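Local coordinates for pyocin S5 (Pseudomonas aeruginosa PAO1, PDB 6THK), which probably kills susceptible bacteria as a channel-forming bacteriocin, depolarising their cytoplasmic membrane after it has been imported, at residues A[48-54]-A[133-137]; A[123-129]-A[167-172]; A[438-443]-A[478-482]. The protein carries 1 engineered substitution. One frame throughout, in Å; residues are numbered along the deposited sequence.

Contact 1 (A[48-54]-A[133-137])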
ATOM      1  N   TYR A  48       7.058  44.019  85.448  1.00 55.16           N
ATOM      2  CA  TYR A  48       6.411  42.779  85.005  1.00 54.62           C
ATOM      3  C   TYR A  48       6.149  42.820  83.490  1.00 56.15           C
ATOM      4  O   TYR A  48       6.562  41.898  82.792  1.00 54.32           O
ATOM      5  CB  TYR A  48       5.111  42.482  85.791  1.00 56.16           C
ATOM      6  CG  TYR A  48       4.369  41.258  85.271  1.00 58.70           C
ATOM      7  CD1 TYR A  48       3.450  41.363  84.223  1.00 59.47           C
ATOM      8  CD2 TYR A  48       4.618  39.993  85.796  1.00 59.76           C
ATOM      9  CE1 TYR A  48       2.805  40.239  83.713  1.00 57.84           C
ATOM     10  CE2 TYR A  48       3.994  38.859  85.277  1.00 60.82           C
ATOM     11  CZ  TYR A  48       3.079  38.988  84.244  1.00 66.92           C
ATOM     12  OH  TYR A  48       2.428  37.869  83.780  1.00 69.23           O
ATOM     13  N   LEU A  49       5.501  43.903  82.987  1.00 52.27           N
ATOM     14  CA  LEU A  49       5.198  44.071  81.561  1.00 51.67           C
ATOM     15  C   LEU A  49       6.471  44.015  80.702  1.00 57.26           C
ATOM     16  O   LEU A  49       6.458  43.372  79.650  1.00 58.52           O
ATOM     17  CB  LEU A  49       4.429  45.384  81.281  1.00 51.01           C
ATOM     18  CG  LEU A  49       3.000  45.536  81.828  1.00 54.08           C
ATOM     19  CD1 LEU A  49       2.444  46.911  81.517  1.00 53.29           C
ATOM     20  CD2 LEU A  49       2.074  44.481  81.288  1.00 54.99           C
ATOM     21  N   GLN A  50       7.564  44.681  81.142  1.00 52.22           N
ATOM     22  CA  GLN A  50       8.833  44.679  80.405  1.00 51.36           C
ATOM     23  C   GLN A  50       9.476  43.304  80.379  1.00 56.34           C
ATOM     24  O   GLN A  50       9.789  42.813  79.306  1.00 55.17           O
ATOM     25  CB  GLN A  50       9.830  45.700  80.965  1.00 51.75           C
ATOM     26  CG  GLN A  50       9.574  47.126  80.508  1.00 51.83           C
ATOM     27  CD  GLN A  50      10.662  48.050  80.977  1.00 65.04           C
ATOM     28  OE1 GLN A  50      11.071  48.034  82.137  1.00 63.02           O
ATOM     29  NE2 GLN A  50      11.142  48.896  80.092  1.00 59.11           N
ATOM     30  N   LYS A  51       9.656  42.679  81.552  1.00 54.09           N
ATOM     31  CA  LYS A  51      10.303  41.376  81.687  1.00 54.35           C
ATOM     32  C   LYS A  51       9.555  40.216  81.031  1.00 58.59           C
ATOM     33  O   LYS A  51      10.195  39.363  80.423  1.00 58.73           O
ATOM     34  CB  LYS A  51      10.555  41.067  83.180  1.00 56.99           C
ATOM     35  CG  LYS A  51      11.420  39.833  83.455  1.00 69.72           C
ATOM     36  CD  LYS A  51      11.363  39.371  84.915  1.00 80.96           C
ATOM     37  CE  LYS A  51      10.237  38.403  85.224  1.00 96.32           C
ATOM     38  NZ  LYS A  51      10.489  37.042  84.672  1.00107.55           N
ATOM     39  N   ASN A  52       8.225  40.149  81.214  1.00 54.33           N
ATOM     40  CA  ASN A  52       7.391  39.022  80.812  1.00 54.16           C
ATOM     41  C   ASN A  52       6.698  39.158  79.467  1.00 57.83           C
ATOM     42  O   ASN A  52       6.359  38.136  78.866  1.00 56.31           O
ATOM     43  CB  ASN A  52       6.358  38.722  81.904  1.00 57.49           C
ATOM     44  CG  ASN A  52       6.982  38.422  83.250  1.00 88.72           C
ATOM     45  OD1 ASN A  52       7.357  37.286  83.547  1.00 87.44           O
ATOM     46  ND2 ASN A  52       7.164  39.448  84.069  1.00 79.78           N
ATOM     47  N   ILE A  53       6.459  40.393  79.006  1.00 54.58           N
ATOM     48  CA  ILE A  53       5.778  40.621  77.747  1.00 54.21           C
ATOM     49  C   ILE A  53       6.693  41.340  76.721  1.00 59.69           C
ATOM     50  O   ILE A  53       7.018  40.718  75.717  1.00 61.27           O
ATOM     51  CB  ILE A  53       4.380  41.304  77.942  1.00 57.19           C
ATOM     52  CG1 ILE A  53       3.349  40.327  78.561  1.00 56.98           C
ATOM     53  CG2 ILE A  53       3.818  41.825  76.625  1.00 58.78           C
ATOM     54  CD1 ILE A  53       3.094  40.453  80.022  1.00 61.33           C
ATOM     55  N   TYR A  54       7.102  42.599  76.940  1.00 55.64           N
ATOM     56  CA  TYR A  54       7.878  43.347  75.943  1.00 56.22           C
ATOM     57  C   TYR A  54       9.227  42.721  75.550  1.00 61.01           C
ATOM     58  O   TYR A  54       9.466  42.551  74.361  1.00 60.43           O
ATOM     59  CB  TYR A  54       8.081  44.817  76.340  1.00 57.91           C
ATOM     60  CG  TYR A  54       8.485  45.706  75.176  1.00 61.28           C
ATOM     61  CD1 TYR A  54       9.823  45.847  74.806  1.00 63.56           C
ATOM     62  CD2 TYR A  54       7.529  46.410  74.444  1.00 62.05           C
ATOM     63  CE1 TYR A  54      10.197  46.646  73.725  1.00 63.99           C
ATOM     64  CE2 TYR A  54       7.895  47.241  73.382  1.00 62.72           C
ATOM     65  CZ  TYR A  54       9.232  47.362  73.032  1.00 69.09           C
ATOM     66  OH  TYR A  54       9.604  48.178  71.990  1.00 69.37           O
ATOM     67  N   SER A 133       2.907  46.553  75.154  1.00 52.39           N
ATOM     68  CA  SER A 133       3.034  45.448  76.115  1.00 51.76           C
ATOM     69  C   SER A 133       1.772  45.281  76.982  1.00 54.17           C
ATOM     70  O   SER A 133       1.480  44.165  77.409  1.00 54.45           O
ATOM     71  CB  SER A 133       4.286  45.604  76.975  1.00 56.37           C
ATOM     72  OG  SER A 133       4.491  46.937  77.414  1.00 67.02           O
ATOM     73  N   LEU A 134       0.996  46.373  77.181  1.00 48.82           N
ATOM     74  CA  LEU A 134      -0.250  46.355  77.951  1.00 48.22           C
ATOM     75  C   LEU A 134      -1.371  45.750  77.123  1.00 51.27           C
ATOM     76  O   LEU A 134      -2.175  44.990  77.661  1.00 51.88           O
ATOM     77  CB  LEU A 134      -0.628  47.763  78.478  1.00 48.17           C
ATOM     78  CG  LEU A 134      -1.916  47.877  79.307  1.00 52.67           C
ATOM     79  CD1 LEU A 134      -1.777  47.201  80.674  1.00 52.81           C
ATOM     80  CD2 LEU A 134      -2.349  49.316  79.452  1.00 54.10           C
ATOM     81  N   SER A 135      -1.424  46.073  75.820  1.00 47.23           N
ATOM     82  CA  SER A 135      -2.410  45.518  74.896  1.00 47.11           C
ATOM     83  C   SER A 135      -2.274  43.989  74.900  1.00 51.19           C
ATOM     84  O   SER A 135      -3.257  43.301  75.152  1.00 51.18           O
ATOM     85  CB  SER A 135      -2.205  46.084  73.491  1.00 51.13           C
ATOM     86  OG  SER A 135      -2.974  45.382  72.527  1.00 59.62           O
ATOM     87  N   ILE A 136      -1.034  43.475  74.738  1.00 47.68           N
ATOM     88  CA  ILE A 136      -0.734  42.045  74.749  1.00 47.65           C
ATOM     89  C   ILE A 136      -1.144  41.423  76.080  1.00 53.97           C
ATOM     90  O   ILE A 136      -1.793  40.375  76.091  1.00 54.26           O
ATOM     91  CB  ILE A 136       0.748  41.758  74.369  1.00 50.48           C
ATOM     92  CG1 ILE A 136       1.051  42.231  72.921  1.00 50.81           C
ATOM     93  CG2 ILE A 136       1.053  40.269  74.520  1.00 50.94           C
ATOM     94  CD1 ILE A 136       2.503  42.298  72.513  1.00 54.44           C
ATOM     95  N   TYR A 137      -0.806  42.089  77.192  1.00 51.92           N
ATOM     96  CA  TYR A 137      -1.148  41.619  78.530  1.00 51.70           C
ATOM     97  C   TYR A 137      -2.654  41.436  78.729  1.00 54.08           C
ATOM     98  O   TYR A 137      -3.070  40.406  79.264  1.00 53.66           O
ATOM     99  CB  TYR A 137      -0.570  42.561  79.587  1.00 53.66           C
ATOM    100  CG  TYR A 137      -1.015  42.250  81.001  1.00 57.04           C
ATOM    101  CD1 TYR A 137      -0.450  41.196  81.716  1.00 59.60           C
ATOM    102  CD2 TYR A 137      -1.992  43.018  81.633  1.00 57.98           C
ATOM    103  CE1 TYR A 137      -0.843  40.916  83.027  1.00 60.90           C
ATOM    104  CE2 TYR A 137      -2.408  42.734  82.934  1.00 58.99           C
ATOM    105  CZ  TYR A 137      -1.827  41.685  83.629  1.00 67.65           C
ATOM    106  OH  TYR A 137      -2.210  41.420  84.919  1.00 70.76           O
TER
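Y48 and Y137 both turn their rings opposite the backbone N (chi1 175° and 173°), and this sends the two side chains across the gap between their helices until Y48 CE1 lies 3.8 Å from Y137 CE1. The rings meet obliquely. L49 keeps its CG beside the backbone N and reaches in next to this pair: its CD2 lies 3.7 Å from Y137 CB, crossing the root of the tyrosine roughly at right angles. I53 comes in further along the helix. CG2 presses on S133 O at 3.4 Å and on I136 CG2 at 3.8 Å, while CD1 stays 4.0 Å from Y137 CD1. The motif is a steep helix-helix crossing: the axes of segments 48-54 and 133-137 pass 9.4 Å apart at 67°. Helix 42-87 widens here into a pi-type turn, where L49 O takes backbone bonds from both I53 N and Y54 N. At the far end Y54 brings its ring edge to S133, with the CB atoms of the two residues 3.9 Å apart. No hydrogen bond crosses the contact; it rests on van der Waals packing, largely apolar apart from the S133 carbonyl and hydroxymethyl. N52 lays its CG over one face of the Y48 ring, toward the rim, and donates from ND2 to Y48 O at 2.8 Å. Y48 OH bonds Q158 of helix 157-212, and Y137 OH has a weak bond to R45.

Contact 2 (A[123-129]-A[167-172]). With ZN (zinc ion), chain F.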
ATOM      1  N   GLY A 123      -5.490  30.104  69.404  1.00 71.24           N
ATOM      2  CA  GLY A 123      -5.837  31.350  70.081  1.00 69.78           C
ATOM      3  C   GLY A 123      -6.199  32.491  69.146  1.00 70.43           C
ATOM      4  O   GLY A 123      -6.128  32.331  67.923  1.00 70.27           O
ATOM      5  N   PRO A 124      -6.544  33.658  69.675  1.00 64.49           N
ATOM      6  CA  PRO A 124      -6.908  34.798  68.824  1.00 62.97           C
ATOM      7  C   PRO A 124      -5.717  35.443  68.122  1.00 63.29           C
ATOM      8  O   PRO A 124      -4.580  35.201  68.503  1.00 61.80           O
ATOM      9  CB  PRO A 124      -7.521  35.786  69.813  1.00 64.88           C
ATOM     10  CG  PRO A 124      -6.854  35.474  71.099  1.00 69.73           C
ATOM     11  CD  PRO A 124      -6.642  33.987  71.102  1.00 65.65           C
ATOM     12  N   PHE A 125      -5.990  36.260  67.109  1.00 58.30           N
ATOM     13  CA  PHE A 125      -4.942  36.932  66.359  1.00 56.85           C
ATOM     14  C   PHE A 125      -4.446  38.202  67.046  1.00 60.83           C
ATOM     15  O   PHE A 125      -5.183  39.187  67.185  1.00 61.39           O
ATOM     16  CB  PHE A 125      -5.353  37.196  64.901  1.00 57.83           C
ATOM     17  CG  PHE A 125      -4.339  38.013  64.140  1.00 58.83           C
ATOM     18  CD1 PHE A 125      -3.040  37.551  63.963  1.00 62.52           C
ATOM     19  CD2 PHE A 125      -4.668  39.261  63.639  1.00 60.93           C
ATOM     20  CE1 PHE A 125      -2.085  38.331  63.304  1.00 63.89           C
ATOM     21  CE2 PHE A 125      -3.721  40.031  62.957  1.00 64.53           C
ATOM     22  CZ  PHE A 125      -2.432  39.562  62.796  1.00 62.99           C
ATOM     23  N   ILE A 126      -3.176  38.180  67.436  1.00 55.32           N
ATOM     24  CA  ILE A 126      -2.528  39.323  68.049  1.00 54.44           C
ATOM     25  C   ILE A 126      -1.341  39.701  67.153  1.00 59.16           C
ATOM     26  O   ILE A 126      -0.433  38.882  66.975  1.00 59.07           O
ATOM     27  CB  ILE A 126      -2.109  39.039  69.533  1.00 56.78           C
ATOM     28  CG1 ILE A 126      -3.231  38.313  70.334  1.00 56.08           C
ATOM     29  CG2 ILE A 126      -1.663  40.331  70.235  1.00 56.38           C
ATOM     30  CD1 ILE A 126      -2.801  37.660  71.636  1.00 51.85           C
ATOM     31  N   ASP A 127      -1.355  40.915  66.558  1.00 55.50           N
ATOM     32  CA  ASP A 127      -0.250  41.367  65.715  1.00 55.07           C
ATOM     33  C   ASP A 127       0.775  41.972  66.651  1.00 55.97           C
ATOM     34  O   ASP A 127       0.826  43.192  66.810  1.00 54.67           O
ATOM     35  CB  ASP A 127      -0.723  42.386  64.659  1.00 58.14           C
ATOM     36  CG  ASP A 127       0.072  42.355  63.364  1.00 74.43           C
ATOM     37  OD1 ASP A 127       0.569  41.262  62.993  1.00 77.64           O
ATOM     38  OD2 ASP A 127       0.137  43.399  62.685  1.00 80.12           O
ATOM     39  N   TYR A 128       1.575  41.086  67.283  1.00 51.98           N
ATOM     40  CA  TYR A 128       2.577  41.347  68.321  1.00 51.94           C
ATOM     41  C   TYR A 128       3.413  42.607  68.125  1.00 57.31           C
ATOM     42  O   TYR A 128       3.511  43.414  69.058  1.00 58.05           O
ATOM     43  CB  TYR A 128       3.492  40.130  68.522  1.00 52.35           C
ATOM     44  CG  TYR A 128       2.736  38.851  68.778  1.00 52.43           C
ATOM     45  CD1 TYR A 128       2.140  38.604  70.012  1.00 54.46           C
ATOM     46  CD2 TYR A 128       2.604  37.889  67.786  1.00 52.52           C
ATOM     47  CE1 TYR A 128       1.423  37.432  70.246  1.00 54.55           C
ATOM     48  CE2 TYR A 128       1.873  36.722  68.002  1.00 52.87           C
ATOM     49  CZ  TYR A 128       1.304  36.489  69.239  1.00 58.74           C
ATOM     50  OH  TYR A 128       0.600  35.335  69.452  1.00 61.94           O
ATOM     51  N   GLU A 129       3.985  42.790  66.930  1.00 53.53           N
ATOM     52  CA  GLU A 129       4.841  43.929  66.578  1.00 53.74           C
ATOM     53  C   GLU A 129       4.130  45.288  66.674  1.00 56.65           C
ATOM     54  O   GLU A 129       4.784  46.294  66.945  1.00 56.45           O
ATOM     55  CB  GLU A 129       5.493  43.720  65.176  1.00 55.45           C
ATOM     56  CG  GLU A 129       4.755  44.275  63.958  1.00 63.90           C
ATOM     57  CD  GLU A 129       4.058  43.290  63.042  1.00 91.28           C
ATOM     58  OE1 GLU A 129       4.002  42.087  63.382  1.00 87.00           O
ATOM     59  OE2 GLU A 129       3.563  43.728  61.978  1.00 92.12           O
ATOM     60  N   ARG A 167       3.118  30.294  71.013  1.00 57.17           N
ATOM     61  CA  ARG A 167       2.173  30.656  69.957  1.00 55.25           C
ATOM     62  C   ARG A 167       2.661  31.883  69.156  1.00 58.26           C
ATOM     63  O   ARG A 167       2.376  31.971  67.955  1.00 58.12           O
ATOM     64  CB  ARG A 167       0.774  30.887  70.545  1.00 51.96           C
ATOM     65  CG  ARG A 167      -0.348  30.752  69.523  1.00 55.05           C
ATOM     66  CD  ARG A 167      -1.720  30.802  70.144  1.00 51.14           C
ATOM     67  NE  ARG A 167      -2.030  32.129  70.672  1.00 52.21           N
ATOM     68  CZ  ARG A 167      -2.668  33.074  69.992  1.00 71.47           C
ATOM     69  NH1 ARG A 167      -3.065  32.854  68.745  1.00 57.93           N
ATOM     70  NH2 ARG A 167      -2.914  34.249  70.554  1.00 60.46           N
ATOM     71  N   ALA A 168       3.426  32.802  69.808  1.00 53.55           N
ATOM     72  CA  ALA A 168       4.024  33.980  69.160  1.00 53.43           C
ATOM     73  C   ALA A 168       5.130  33.532  68.191  1.00 57.00           C
ATOM     74  O   ALA A 168       5.257  34.096  67.109  1.00 55.50           O
ATOM     75  CB  ALA A 168       4.593  34.934  70.199  1.00 54.18           C
ATOM     76  N   VAL A 169       5.913  32.500  68.583  1.00 54.31           N
ATOM     77  CA  VAL A 169       6.960  31.906  67.742  1.00 53.69           C
ATOM     78  C   VAL A 169       6.254  31.249  66.561  1.00 58.98           C
ATOM     79  O   VAL A 169       6.585  31.571  65.418  1.00 59.23           O
ATOM     80  CB  VAL A 169       7.871  30.924  68.530  1.00 56.01           C
ATOM     81  CG1 VAL A 169       8.666  30.021  67.596  1.00 55.29           C
ATOM     82  CG2 VAL A 169       8.805  31.685  69.456  1.00 55.34           C
ATOM     83  N   ALA A 170       5.216  30.413  66.844  1.00 55.59           N
ATOM     84  CA  ALA A 170       4.371  29.746  65.846  1.00 55.23           C
ATOM     85  C   ALA A 170       3.834  30.728  64.794  1.00 59.15           C
ATOM     86  O   ALA A 170       3.908  30.413  63.602  1.00 59.71           O
ATOM     87  CB  ALA A 170       3.217  29.028  66.528  1.00 55.97           C
ATOM     88  N   TYR A 171       3.350  31.935  65.225  1.00 54.29           N
ATOM     89  CA  TYR A 171       2.829  32.975  64.324  1.00 52.48           C
ATOM     90  C   TYR A 171       3.872  33.457  63.315  1.00 55.27           C
ATOM     91  O   TYR A 171       3.560  33.557  62.128  1.00 55.34           O
ATOM     92  CB  TYR A 171       2.229  34.159  65.097  1.00 52.86           C
ATOM     93  CG  TYR A 171       1.936  35.379  64.243  1.00 54.76           C
ATOM     94  CD1 TYR A 171       0.876  35.387  63.338  1.00 56.60           C
ATOM     95  CD2 TYR A 171       2.728  36.520  64.327  1.00 55.72           C
ATOM     96  CE1 TYR A 171       0.618  36.494  62.534  1.00 56.98           C
ATOM     97  CE2 TYR A 171       2.480  37.635  63.526  1.00 57.02           C
ATOM     98  CZ  TYR A 171       1.414  37.623  62.641  1.00 65.72           C
ATOM     99  OH  TYR A 171       1.160  38.726  61.855  1.00 68.28           O
ATOM    100  N   TYR A 172       5.086  33.782  63.783  1.00 50.44           N
ATOM    101  CA  TYR A 172       6.156  34.255  62.909  1.00 49.58           C
ATOM    102  C   TYR A 172       6.793  33.115  62.100  1.00 55.65           C
ATOM    103  O   TYR A 172       7.368  33.376  61.047  1.00 56.61           O
ATOM    104  CB  TYR A 172       7.192  35.086  63.692  1.00 49.59           C
ATOM    105  CG  TYR A 172       6.651  36.407  64.197  1.00 49.75           C
ATOM    106  CD1 TYR A 172       6.268  37.414  63.312  1.00 51.84           C
ATOM    107  CD2 TYR A 172       6.535  36.661  65.562  1.00 49.69           C
ATOM    108  CE1 TYR A 172       5.755  38.629  63.772  1.00 52.64           C
ATOM    109  CE2 TYR A 172       6.053  37.883  66.036  1.00 50.56           C
ATOM    110  CZ  TYR A 172       5.654  38.860  65.136  1.00 58.45           C
ATOM    111  OH  TYR A 172       5.147  40.052  65.588  1.00 59.38           O
TER
HETATM  112 ZN    ZN F 605       2.362  42.086  62.146  1.00 75.03          ZN
HETATM  113  O   HOH W   1       3.781  40.035  61.004  1.00 55.48           O
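The Y128 ring is sandwiched: A168 CB sits over one face as a CH-pi contact, 3.9 Å from the ring centroid, and I126 O lies over the opposite face, likewise displaced toward the rim. Y171 CB and Y172 OH lie at its edge. The R167 guanidinium has G123 CA on one face, Y128 OH on the opposite face and P124 O at the edge. A bend at chi3 (69°) turns its end so that NH1 and NH2 both donate to P124 O, each at 2.8 Å. NH2 comes in the carbonyl plane, whereas NH1 stands 38° above it. F125 meets Y171 CE1 with its ring edge, CE1 to CE1 at 3.4 Å, completing an aromatic cluster with Y128 and Y172. D127 OD1 and both carboxylate oxygens of E129 bind the zinc ion; the hydroxyls of Y171 and Y172 approach these carboxylates, not the metal itself. Y172 OH donates to the anti lone pair of E129 OE1 at 3.2 Å, consistent with a second-shell role in orienting that carboxylate. Y171 OH lies 2.8 Å from D127 OD1, at most a weak bond, its proton having another acceptor within reach. A water joins E129 OE1 to Y171 OH. R167 NH2 also salt-bridges E164, and NH1 hydrogen-bonds F120 O. Around the loop, Y128, E129 and Y172 pack on helix 42-87, I126 on helix 133-145, and F125 on F120 of helix 95-121.

Contact 3 (A[438-443]-A[478-482])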
ATOM      1  N   PHE A 438       5.854 -22.449 -62.497  1.00 46.05           N
ATOM      2  CA  PHE A 438       4.980 -22.446 -61.330  1.00 43.70           C
ATOM      3  C   PHE A 438       5.685 -22.933 -60.073  1.00 47.08           C
ATOM      4  O   PHE A 438       5.578 -22.343 -59.011  1.00 45.54           O
ATOM      5  CB  PHE A 438       3.726 -23.281 -61.528  1.00 44.22           C
ATOM      6  CG  PHE A 438       2.865 -23.327 -60.309  1.00 43.60           C
ATOM      7  CD1 PHE A 438       2.053 -22.266 -59.990  1.00 45.65           C
ATOM      8  CD2 PHE A 438       2.908 -24.406 -59.458  1.00 43.74           C
ATOM      9  CE1 PHE A 438       1.271 -22.292 -58.856  1.00 46.47           C
ATOM     10  CE2 PHE A 438       2.134 -24.442 -58.325  1.00 45.84           C
ATOM     11  CZ  PHE A 438       1.314 -23.383 -58.023  1.00 44.82           C
ATOM     12  N   PHE A 439       6.360 -24.068 -60.210  1.00 44.60           N
ATOM     13  CA  PHE A 439       7.070 -24.691 -59.104  1.00 44.82           C
ATOM     14  C   PHE A 439       8.170 -23.777 -58.606  1.00 53.69           C
ATOM     15  O   PHE A 439       8.405 -23.668 -57.409  1.00 54.20           O
ATOM     16  CB  PHE A 439       7.619 -26.059 -59.504  1.00 45.62           C
ATOM     17  CG  PHE A 439       6.555 -27.094 -59.712  1.00 46.08           C
ATOM     18  CD1 PHE A 439       5.613 -27.337 -58.736  1.00 48.76           C
ATOM     19  CD2 PHE A 439       6.483 -27.804 -60.887  1.00 46.57           C
ATOM     20  CE1 PHE A 439       4.628 -28.279 -58.923  1.00 48.77           C
ATOM     21  CE2 PHE A 439       5.499 -28.746 -61.084  1.00 48.64           C
ATOM     22  CZ  PHE A 439       4.571 -28.985 -60.099  1.00 46.73           C
ATOM     23  N   VAL A 440       8.842 -23.111 -59.535  1.00 53.02           N
ATOM     24  CA  VAL A 440       9.893 -22.181 -59.175  1.00 53.38           C
ATOM     25  C   VAL A 440       9.302 -21.038 -58.362  1.00 58.28           C
ATOM     26  O   VAL A 440       9.889 -20.605 -57.382  1.00 58.95           O
ATOM     27  CB  VAL A 440      10.582 -21.601 -60.416  1.00 57.32           C
ATOM     28  CG1 VAL A 440      11.309 -20.321 -60.057  1.00 56.83           C
ATOM     29  CG2 VAL A 440      11.543 -22.610 -61.006  1.00 57.29           C
ATOM     30  N   LYS A 441       8.143 -20.542 -58.774  1.00 54.10           N
ATOM     31  CA  LYS A 441       7.496 -19.469 -58.048  1.00 53.33           C
ATOM     32  C   LYS A 441       7.096 -19.900 -56.639  1.00 57.76           C
ATOM     33  O   LYS A 441       7.292 -19.156 -55.693  1.00 56.35           O
ATOM     34  CB  LYS A 441       6.283 -18.960 -58.827  1.00 55.08           C
ATOM     35  CG  LYS A 441       5.228 -18.277 -57.980  1.00 57.65           C
ATOM     36  CD  LYS A 441       5.327 -16.769 -58.084  1.00 59.48           C
ATOM     37  CE  LYS A 441       5.331 -16.129 -56.712  1.00 58.29           C
ATOM     38  NZ  LYS A 441       4.684 -14.794 -56.719  1.00 65.99           N
ATOM     39  N   ILE A 442       6.529 -21.095 -56.493  1.00 56.55           N
ATOM     40  CA  ILE A 442       6.151 -21.556 -55.158  1.00 57.46           C
ATOM     41  C   ILE A 442       7.361 -21.799 -54.268  1.00 63.01           C
ATOM     42  O   ILE A 442       7.358 -21.430 -53.105  1.00 62.19           O
ATOM     43  CB  ILE A 442       5.190 -22.768 -55.136  1.00 60.48           C
ATOM     44  CG1 ILE A 442       5.362 -23.651 -56.356  1.00 61.33           C
ATOM     45  CG2 ILE A 442       3.749 -22.308 -55.044  1.00 59.89           C
ATOM     46  CD1 ILE A 442       4.362 -24.782 -56.393  1.00 75.33           C
ATOM     47  N   GLU A 443       8.417 -22.383 -54.827  1.00 62.44           N
ATOM     48  CA  GLU A 443       9.614 -22.645 -54.041  1.00 63.51           C
ATOM     49  C   GLU A 443      10.206 -21.344 -53.549  1.00 68.52           C
ATOM     50  O   GLU A 443      10.619 -21.238 -52.406  1.00 69.73           O
ATOM     51  CB  GLU A 443      10.660 -23.389 -54.867  1.00 65.29           C
ATOM     52  CG  GLU A 443      12.083 -23.186 -54.374  1.00 77.31           C
ATOM     53  CD  GLU A 443      13.117 -23.520 -55.425  1.00105.78           C
ATOM     54  OE1 GLU A 443      13.503 -22.612 -56.186  1.00102.32           O
ATOM     55  OE2 GLU A 443      13.540 -24.690 -55.495  1.00 98.35           O
ATOM     56  N   VAL A 478      -0.864 -30.475 -58.143  1.00 42.38           N
ATOM     57  CA  VAL A 478       0.248 -29.547 -58.215  1.00 41.87           C
ATOM     58  C   VAL A 478       0.871 -29.295 -56.821  1.00 44.56           C
ATOM     59  O   VAL A 478       2.084 -29.310 -56.672  1.00 43.01           O
ATOM     60  CB  VAL A 478      -0.235 -28.266 -58.910  1.00 45.52           C
ATOM     61  CG1 VAL A 478       0.395 -27.037 -58.323  1.00 45.97           C
ATOM     62  CG2 VAL A 478      -0.012 -28.353 -60.406  1.00 44.41           C
ATOM     63  N   THR A 479       0.022 -29.065 -55.821  1.00 40.53           N
ATOM     64  CA  THR A 479       0.410 -28.895 -54.399  1.00 39.70           C
ATOM     65  C   THR A 479       1.098 -30.185 -53.891  1.00 44.82           C
ATOM     66  O   THR A 479       2.116 -30.102 -53.217  1.00 44.16           O
ATOM     67  CB  THR A 479      -0.841 -28.576 -53.564  1.00 38.91           C
ATOM     68  OG1 THR A 479      -1.416 -27.375 -54.061  1.00 44.54           O
ATOM     69  CG2 THR A 479      -0.567 -28.441 -52.080  1.00 35.15           C
ATOM     70  N   GLY A 480       0.521 -31.350 -54.228  1.00 43.01           N
ATOM     71  CA  GLY A 480       1.017 -32.671 -53.854  1.00 42.76           C
ATOM     72  C   GLY A 480       2.414 -32.974 -54.369  1.00 45.60           C
ATOM     73  O   GLY A 480       3.205 -33.578 -53.650  1.00 46.11           O
ATOM     74  N   ALA A 481       2.741 -32.552 -55.610  1.00 40.29           N
ATOM     75  CA  ALA A 481       4.087 -32.707 -56.210  1.00 39.61           C
ATOM     76  C   ALA A 481       5.154 -31.944 -55.390  1.00 45.89           C
ATOM     77  O   ALA A 481       6.339 -32.275 -55.426  1.00 45.24           O
ATOM     78  CB  ALA A 481       4.083 -32.179 -57.640  1.00 39.45           C
ATOM     79  N   MET A 482       4.712 -30.929 -54.650  1.00 45.29           N
ATOM     80  CA  MET A 482       5.569 -30.073 -53.839  1.00 47.21           C
ATOM     81  C   MET A 482       5.760 -30.622 -52.422  1.00 50.46           C
ATOM     82  O   MET A 482       6.536 -30.061 -51.641  1.00 48.44           O
ATOM     83  CB  MET A 482       4.937 -28.684 -53.784  1.00 50.57           C
ATOM     84  CG  MET A 482       5.936 -27.588 -53.744  1.00 56.36           C
ATOM     85  SD  MET A 482       6.681 -27.331 -55.346  1.00 61.45           S
ATOM     86  CE  MET A 482       8.359 -26.999 -54.874  1.00 58.11           C
TER
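M482 SD lies beside the F439 ring in an oblique Met-aromatic contact, 4.8 Å from the centroid and 66° off the ring normal, with F439 CD1 the nearest ring atom at 3.6 Å. The same sulfur is modelled 3.6 Å from I442 CD1, although that methyl is crowded in the model and its exact place is doubtful. Bends at chi2 (75°) and chi3 (-141°) fold the methionine so that it slides past both side chains, running opposite to them, and its CE stops 4.3 Å from E443 CB. Carbon-to-carbon packing is looser: A481 CB approaches F439 CZ at 4.1 Å. F438 and V478 approach from opposite directions, but they are modelled too close for the detail to be trusted. V478 O lies in the plane of the F439 ring, at its edge, 3.5 Å from F439 CE1, and no hydrogen bond joins the two segments. The carboxylate of E443 looks elsewhere, with OE2 bonded to the backbone N of S361. F439 also meets F368 edge-to-face, as F438 does F426 and W435. This is buried helix packing within the colicin pore-forming domain, where helix 436-446 meets the end of helix 468-481, which with helix 451-464 is probably the hydrophobic hairpin of such domains. Between these two segments the contact is made by apolar side chains and a sulfur, so parting them would break no hydrogen bond, which is consistent with the rearrangement expected on membrane entry, as in related colicins.

How the contacts relate
Contacts 1 and 2 are neighbours, centres 14 Å apart, and their segments alternate along the chain. They touch where I136 CD1 packs 3.8 Å from Y128 O. Contact 1 joins helices 42-87 and 133-145 with 157-212 beside them; contact 2 sets a loop on 157-212 with the other two alongside. Both are only partly buried, yet contact 1 has no hydrogen bond across it, whereas contact 2 adds an arginine grip, tyrosine hydroxyls and zinc. Contact 3 lies on the opposite side of the chain's centre, with nearest atoms about 126 Å from contact 2. It is buried in the pore-forming domain and, like contact 1, lacks cross-segment hydrogen bonds, but relies on sulfur and phenylalanine instead of tyrosine.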